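Local atomic coordinates of squalene synthase HpnC (Alicyclobacillus acidocaldarius subsp. acidocaldarius, PDB entry 4HD1), a protein that probably acts as a squalene synthase of the squalene/phytoene synthase family, joining isoprenoid diphosphates in an all-helical fold. Residues D152-L157 with S232-R237; F29-L34 with L242-L247. All coordinates share one frame; numbering follows the deposited sequence.

Contact 1: residues D152-L157 with S232-R237; sequences DERARL and SLVPPR
Arg154 reaches from the first turn of helix 152-172 to the main chain of Leu233, an example of a long cationic side chain serving a main-chain carbonyl and an apolar neighbour at once. Its NH1 donates to Leu233 O over 2.8 Å, a moderately bent bond with an N-H...O angle of 148°. The carbonyl points almost straight at the nitrogen, and the oxygen lies at the edge of the guanidinium, near its plane. A bend at the third torsion (chi3 -76°) turns the planar head off the line of the shaft and brings NH1 to the oxygen. The methylenes below it are used too: CD packs on Leu233 CB at 3.9 Å and CG on Leu233 CD1 at 4.0 Å, so one leucine meets both the greasy and the charged part of the arginine. The polar end has a further partner, for NH2 forms a salt bridge with Asp151, the residue just before the helix. In this all-helical fold of the squalene/phytoene synthase family the contact joins the start of helix 152-172 to the connection between helices 207-227 and 236-257, where Pro235 occupies the N-cap position of the latter. With an alanine at Arg154, Leu233 O and the Asp151 carboxylate would probably each lose this partner, and one flank of Leu233 would be uncovered. Leu233 holds CG beside its backbone N (chi1 -50°), which sends CD1 toward Leu157 CD1, met at 3.7 Å with the two side chains crossing at roughly a right angle. Within the same first turn, Arg156 NH2 and Glu153 OE2 form a salt bridge of 2.7 Å, the nitrogen meeting the oxygen from above the carboxylate plane, and Arg156 NH1 has Glu226 as a second acidic partner.

Contact 2: residues F29-L34 with L242-L247; sequences FSVVSL and LKLYRL
Tyr245 reaches from helix 236-257 to the short helix 29-32, and its path shows how an aromatic side chain can carry a polar group to a helix end. From CB the side chain starts out across the line to the other segment; with CG placed beside the backbone N (chi1 -61°), the ring then extends toward Val32. Along one side of the ring, CE1 comes within 4.2 Å of Val32 CA, while CZ lies 4.4 Å from Val32 CG1. At the tip, OH donates a hydrogen bond of 2.8 Å to Val32 O, lying in the carbonyl plane on a lone pair, with a C=O...O angle of 130°. The same hydroxyl oxygen is 3.4 Å from Val32 CG1, so polar and apolar parts of one valine receive it together. Beside this, Val31 CG1 packs on Leu244 CD2 at 3.9 Å, the side chains crossing nearly perpendicularly. Helix 41-56 adds Tyr48 against Val32, and Gln241 NE2 hydrogen-bonds to Val31 O, so two successive carbonyls at this helix end have donors from helix 236-257. Helix 29-32 ends here, Ser33 being the first residue to leave helical geometry. The chemistry implies a neutral interface: one donor-acceptor pair and apolar contacts make it up, with no charged group among the touching residues.

In the fold
Both contacts draw on the same part of the chain: contact 1 uses the residues leading into helix 236-257, and contact 2 the turns that follow. Their centres lie about 15 Å apart, yet they touch directly, since Val234 CG2 of contact 1 packs on Leu242 CD1 of contact 2 at 4.1 Å. The residues leading into helix 236-257 are thus tied to helix 152-172, and the helix itself, farther along, to the short helix 29-32. Arg237 NH1 hydrogen-bonds to Phe35 O, just beyond 29-34. The centre of contact 2 is about 13 Å from the centre of the chain and that of contact 1 about 17 Å.

Contact 1: residues D152-L157 with S232-R237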
loop_
_atom_site.group_PDB
_atom_site.type_symbol
_atom_site.label_atom_id
_atom_site.label_comp_id
_atom_site.label_asym_id
_atom_site.label_seq_id
_atom_site.Cartn_x
_atom_site.Cartn_y
_atom_site.Cartn_z
ATOM N N ASP A 152 -0.714 2.495 18.787
ATOM C CA ASP A 152 -1.753 3.329 18.175
ATOM C C ASP A 152 -1.257 4.695 17.722
ATOM O O ASP A 152 -1.681 5.194 16.676
ATOM C CB ASP A 152 -2.949 3.492 19.116
ATOM C CG ASP A 152 -3.679 2.181 19.375
ATOM O OD1 ASP A 152 -3.303 1.142 18.789
ATOM O OD2 ASP A 152 -4.636 2.188 20.175
ATOM N N GLU A 153 -0.360 5.294 18.501
ATOM C CA GLU A 153 0.146 6.618 18.168
ATOM C C GLU A 153 0.967 6.599 16.872
ATOM O O GLU A 153 0.715 7.386 15.947
ATOM C CB GLU A 153 0.954 7.206 19.330
ATOM C CG GLU A 153 1.430 8.630 19.091
ATOM C CD GLU A 153 0.294 9.633 18.919
ATOM O OE1 GLU A 153 -0.890 9.268 19.102
ATOM O OE2 GLU A 153 0.584 10.803 18.597
ATOM N N ARG A 154 1.930 5.686 16.809
ATOM C CA ARG A 154 2.805 5.572 15.650
ATOM C C ARG A 154 2.083 5.033 14.414
ATOM O O ARG A 154 2.391 5.442 13.293
ATOM C CB ARG A 154 4.049 4.760 15.998
ATOM C CG ARG A 154 5.016 5.575 16.837
ATOM C CD ARG A 154 6.285 4.817 17.173
ATOM N NE ARG A 154 6.067 3.832 18.225
ATOM C CZ ARG A 154 7.039 3.220 18.893
ATOM N NH1 ARG A 154 8.315 3.492 18.635
ATOM N NH2 ARG A 154 6.729 2.331 19.830
ATOM N N ALA A 155 1.103 4.154 14.625
ATOM C CA ALA A 155 0.248 3.669 13.537
ATOM C C ALA A 155 -0.523 4.826 12.899
ATOM O O ALA A 155 -0.618 4.922 11.668
ATOM C CB ALA A 155 -0.708 2.593 14.037
ATOM N N ARG A 156 -1.049 5.711 13.747
ATOM C CA ARG A 156 -1.807 6.879 13.309
ATOM C C ARG A 156 -0.962 7.747 12.375
ATOM O O ARG A 156 -1.423 8.152 11.313
ATOM C CB ARG A 156 -2.284 7.670 14.537
ATOM C CG ARG A 156 -3.290 8.777 14.260
ATOM C CD ARG A 156 -3.648 9.555 15.524
ATOM N NE ARG A 156 -2.488 10.149 16.205
ATOM C CZ ARG A 156 -1.861 11.264 15.822
ATOM N NH1 ARG A 156 -2.248 11.930 14.739
ATOM N NH2 ARG A 156 -0.830 11.715 16.522
ATOM N N LEU A 157 0.283 7.995 12.764
ATOM C CA LEU A 157 1.222 8.766 11.947
ATOM C C LEU A 157 1.633 8.018 10.670
ATOM O O LEU A 157 1.777 8.623 9.602
ATOM C CB LEU A 157 2.460 9.119 12.773
ATOM C CG LEU A 157 2.210 9.946 14.035
ATOM C CD1 LEU A 157 3.453 9.952 14.910
ATOM C CD2 LEU A 157 1.789 11.372 13.685
ATOM N N SER A 232 10.790 10.685 13.916
ATOM C CA SER A 232 11.492 10.943 15.178
ATOM C C SER A 232 11.215 9.897 16.258
ATOM O O SER A 232 11.705 10.027 17.382
ATOM C CB SER A 232 11.131 12.329 15.722
ATOM O OG SER A 232 11.272 13.319 14.724
ATOM N N LEU A 233 10.431 8.872 15.924
ATOM C CA LEU A 233 9.911 7.943 16.933
ATOM C C LEU A 233 10.289 6.483 16.677
ATOM O O LEU A 233 9.761 5.570 17.331
ATOM C CB LEU A 233 8.383 8.075 17.028
ATOM C CG LEU A 233 7.765 9.473 17.184
ATOM C CD1 LEU A 233 6.245 9.386 17.229
ATOM C CD2 LEU A 233 8.286 10.169 18.433
ATOM N N VAL A 234 11.202 6.263 15.730
ATOM C CA VAL A 234 11.559 4.908 15.297
ATOM C C VAL A 234 13.079 4.750 15.188
ATOM O O VAL A 234 13.788 5.758 15.165
ATOM C CB VAL A 234 10.869 4.542 13.958
ATOM C CG1 VAL A 234 9.357 4.548 14.122
ATOM C CG2 VAL A 234 11.285 5.491 12.837
ATOM N N PRO A 235 13.588 3.495 15.125
ATOM C CA PRO A 235 15.031 3.312 14.906
ATOM C C PRO A 235 15.495 4.052 13.638
ATOM O O PRO A 235 14.717 4.154 12.681
ATOM C CB PRO A 235 15.170 1.794 14.740
ATOM C CG PRO A 235 14.019 1.224 15.500
ATOM C CD PRO A 235 12.895 2.202 15.296
ATOM N N PRO A 236 16.734 4.588 13.636
ATOM C CA PRO A 236 17.220 5.406 12.500
ATOM C C PRO A 236 17.130 4.723 11.118
ATOM O O PRO A 236 16.876 5.392 10.112
ATOM C CB PRO A 236 18.683 5.727 12.864
ATOM C CG PRO A 236 18.910 5.242 14.257
ATOM C CD PRO A 236 17.663 4.593 14.786
ATOM N N ARG A 237 17.321 3.408 11.073
ATOM C CA ARG A 237 17.151 2.657 9.830
ATOM C C ARG A 237 15.719 2.769 9.288
ATOM O O ARG A 237 15.525 3.055 8.104
ATOM C CB ARG A 237 17.542 1.194 10.022
ATOM C CG ARG A 237 19.017 0.970 10.312
ATOM C CD ARG A 237 19.760 0.650 9.035
ATOM N NE ARG A 237 20.765 -0.392 9.241
ATOM C CZ ARG A 237 21.110 -1.295 8.328
ATOM N NH1 ARG A 237 20.518 -1.307 7.139
ATOM N NH2 ARG A 237 22.040 -2.200 8.615
#

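Contact 2: residues F29-L34 with L242-L247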
loop_
_atom_site.group_PDB
_atom_site.type_symbol
_atom_site.label_atom_id
_atom_site.label_comp_id
_atom_site.label_asym_id
_atom_site.label_seq_id
_atom_site.Cartn_x
_atom_site.Cartn_y
_atom_site.Cartn_z
ATOM N N PHE A 29 12.187 -3.125 -5.451
ATOM C CA PHE A 29 12.300 -3.613 -4.081
ATOM C C PHE A 29 13.623 -3.295 -3.388
ATOM O O PHE A 29 13.657 -3.140 -2.168
ATOM C CB PHE A 29 11.964 -5.095 -3.957
ATOM C CG PHE A 29 11.582 -5.493 -2.566
ATOM C CD1 PHE A 29 12.482 -6.158 -1.744
ATOM C CD2 PHE A 29 10.333 -5.155 -2.058
ATOM C CE1 PHE A 29 12.132 -6.502 -0.448
ATOM C CE2 PHE A 29 9.979 -5.498 -0.764
ATOM C CZ PHE A 29 10.879 -6.175 0.042
ATOM N N SER A 30 14.701 -3.180 -4.159
ATOM C CA SER A 30 15.995 -2.781 -3.604
ATOM C C SER A 30 15.959 -1.416 -2.921
ATOM O O SER A 30 16.697 -1.181 -1.974
ATOM C CB SER A 30 17.072 -2.793 -4.680
ATOM O OG SER A 30 17.537 -4.107 -4.904
ATOM N N VAL A 31 15.103 -0.527 -3.418
ATOM C CA VAL A 31 14.906 0.791 -2.822
ATOM C C VAL A 31 14.020 0.659 -1.588
ATOM O O VAL A 31 14.363 1.158 -0.517
ATOM C CB VAL A 31 14.268 1.792 -3.814
ATOM C CG1 VAL A 31 14.172 3.177 -3.195
ATOM C CG2 VAL A 31 15.068 1.861 -5.104
ATOM N N VAL A 32 12.891 -0.029 -1.752
ATOM C CA VAL A 32 11.918 -0.270 -0.674
ATOM C C VAL A 32 12.565 -0.904 0.572
ATOM O O VAL A 32 12.083 -0.705 1.693
ATOM C CB VAL A 32 10.710 -1.119 -1.185
ATOM C CG1 VAL A 32 9.795 -1.565 -0.046
ATOM C CG2 VAL A 32 9.903 -0.346 -2.222
ATOM N N SER A 33 13.664 -1.635 0.370
ATOM C CA SER A 33 14.331 -2.361 1.450
ATOM C C SER A 33 15.802 -1.965 1.655
ATOM O O SER A 33 16.542 -2.664 2.365
ATOM C CB SER A 33 14.245 -3.860 1.183
ATOM O OG SER A 33 15.205 -4.219 0.207
ATOM N N LEU A 34 16.213 -0.853 1.039
ATOM C CA LEU A 34 17.606 -0.364 1.081
ATOM C C LEU A 34 18.126 -0.076 2.500
ATOM O O LEU A 34 19.337 0.003 2.729
ATOM C CB LEU A 34 17.724 0.892 0.204
ATOM C CG LEU A 34 19.000 1.728 0.074
ATOM C CD1 LEU A 34 20.054 1.022 -0.764
ATOM C CD2 LEU A 34 18.651 3.076 -0.539
ATOM N N LEU A 242 11.398 5.670 5.960
ATOM C CA LEU A 242 10.197 6.508 5.954
ATOM C C LEU A 242 10.448 7.840 5.277
ATOM O O LEU A 242 9.635 8.281 4.468
ATOM C CB LEU A 242 9.669 6.744 7.372
ATOM C CG LEU A 242 9.075 5.520 8.066
ATOM C CD1 LEU A 242 8.865 5.845 9.535
ATOM C CD2 LEU A 242 7.776 5.056 7.411
ATOM N N LYS A 243 11.577 8.469 5.597
ATOM C CA LYS A 243 11.920 9.753 4.996
ATOM C C LYS A 243 11.906 9.603 3.478
ATOM O O LYS A 243 11.344 10.414 2.741
ATOM C CB LYS A 243 13.286 10.235 5.488
ATOM C CG LYS A 243 13.763 11.531 4.843
ATOM C CD LYS A 243 14.910 12.150 5.638
ATOM C CE LYS A 243 15.690 13.167 4.818
ATOM N NZ LYS A 243 16.958 13.576 5.494
ATOM N N LEU A 244 12.503 8.532 3.017
ATOM C CA LEU A 244 12.631 8.307 1.604
ATOM C C LEU A 244 11.290 8.010 0.912
ATOM O O LEU A 244 11.050 8.501 -0.192
ATOM C CB LEU A 244 13.637 7.202 1.378
ATOM C CG LEU A 244 13.727 6.700 -0.053
ATOM C CD1 LEU A 244 14.277 7.788 -0.974
ATOM C CD2 LEU A 244 14.626 5.470 -0.095
ATOM N N TYR A 245 10.410 7.234 1.542
ATOM C CA TYR A 245 9.041 7.122 1.022
ATOM C C TYR A 245 8.410 8.513 0.929
ATOM O O TYR A 245 7.796 8.851 -0.089
ATOM C CB TYR A 245 8.167 6.218 1.897
ATOM C CG TYR A 245 8.628 4.776 2.038
ATOM C CD1 TYR A 245 9.376 4.146 1.036
ATOM C CD2 TYR A 245 8.277 4.029 3.170
ATOM C CE1 TYR A 245 9.780 2.821 1.171
ATOM C CE2 TYR A 245 8.674 2.708 3.315
ATOM C CZ TYR A 245 9.420 2.108 2.313
ATOM O OH TYR A 245 9.813 0.797 2.461
ATOM N N ARG A 246 8.577 9.318 1.985
ATOM C CA ARG A 246 8.036 10.676 2.026
ATOM C C ARG A 246 8.586 11.525 0.883
ATOM O O ARG A 246 7.824 12.197 0.187
ATOM C CB ARG A 246 8.291 11.356 3.380
ATOM C CG ARG A 246 8.059 12.865 3.353
ATOM C CD ARG A 246 8.090 13.541 4.722
ATOM N NE ARG A 246 9.366 13.427 5.437
ATOM C CZ ARG A 246 10.443 14.187 5.231
ATOM N NH1 ARG A 246 10.449 15.135 4.300
ATOM N NH2 ARG A 246 11.533 13.987 5.960
ATOM N N LEU A 247 9.902 11.477 0.682
ATOM C CA LEU A 247 10.542 12.274 -0.363
ATOM C C LEU A 247 9.985 11.911 -1.732
ATOM O O LEU A 247 9.653 12.796 -2.520
ATOM C CB LEU A 247 12.068 12.120 -0.331
ATOM C CG LEU A 247 12.768 12.734 0.887
ATOM C CD1 LEU A 247 14.244 12.341 0.928
ATOM C CD2 LEU A 247 12.589 14.256 0.967
#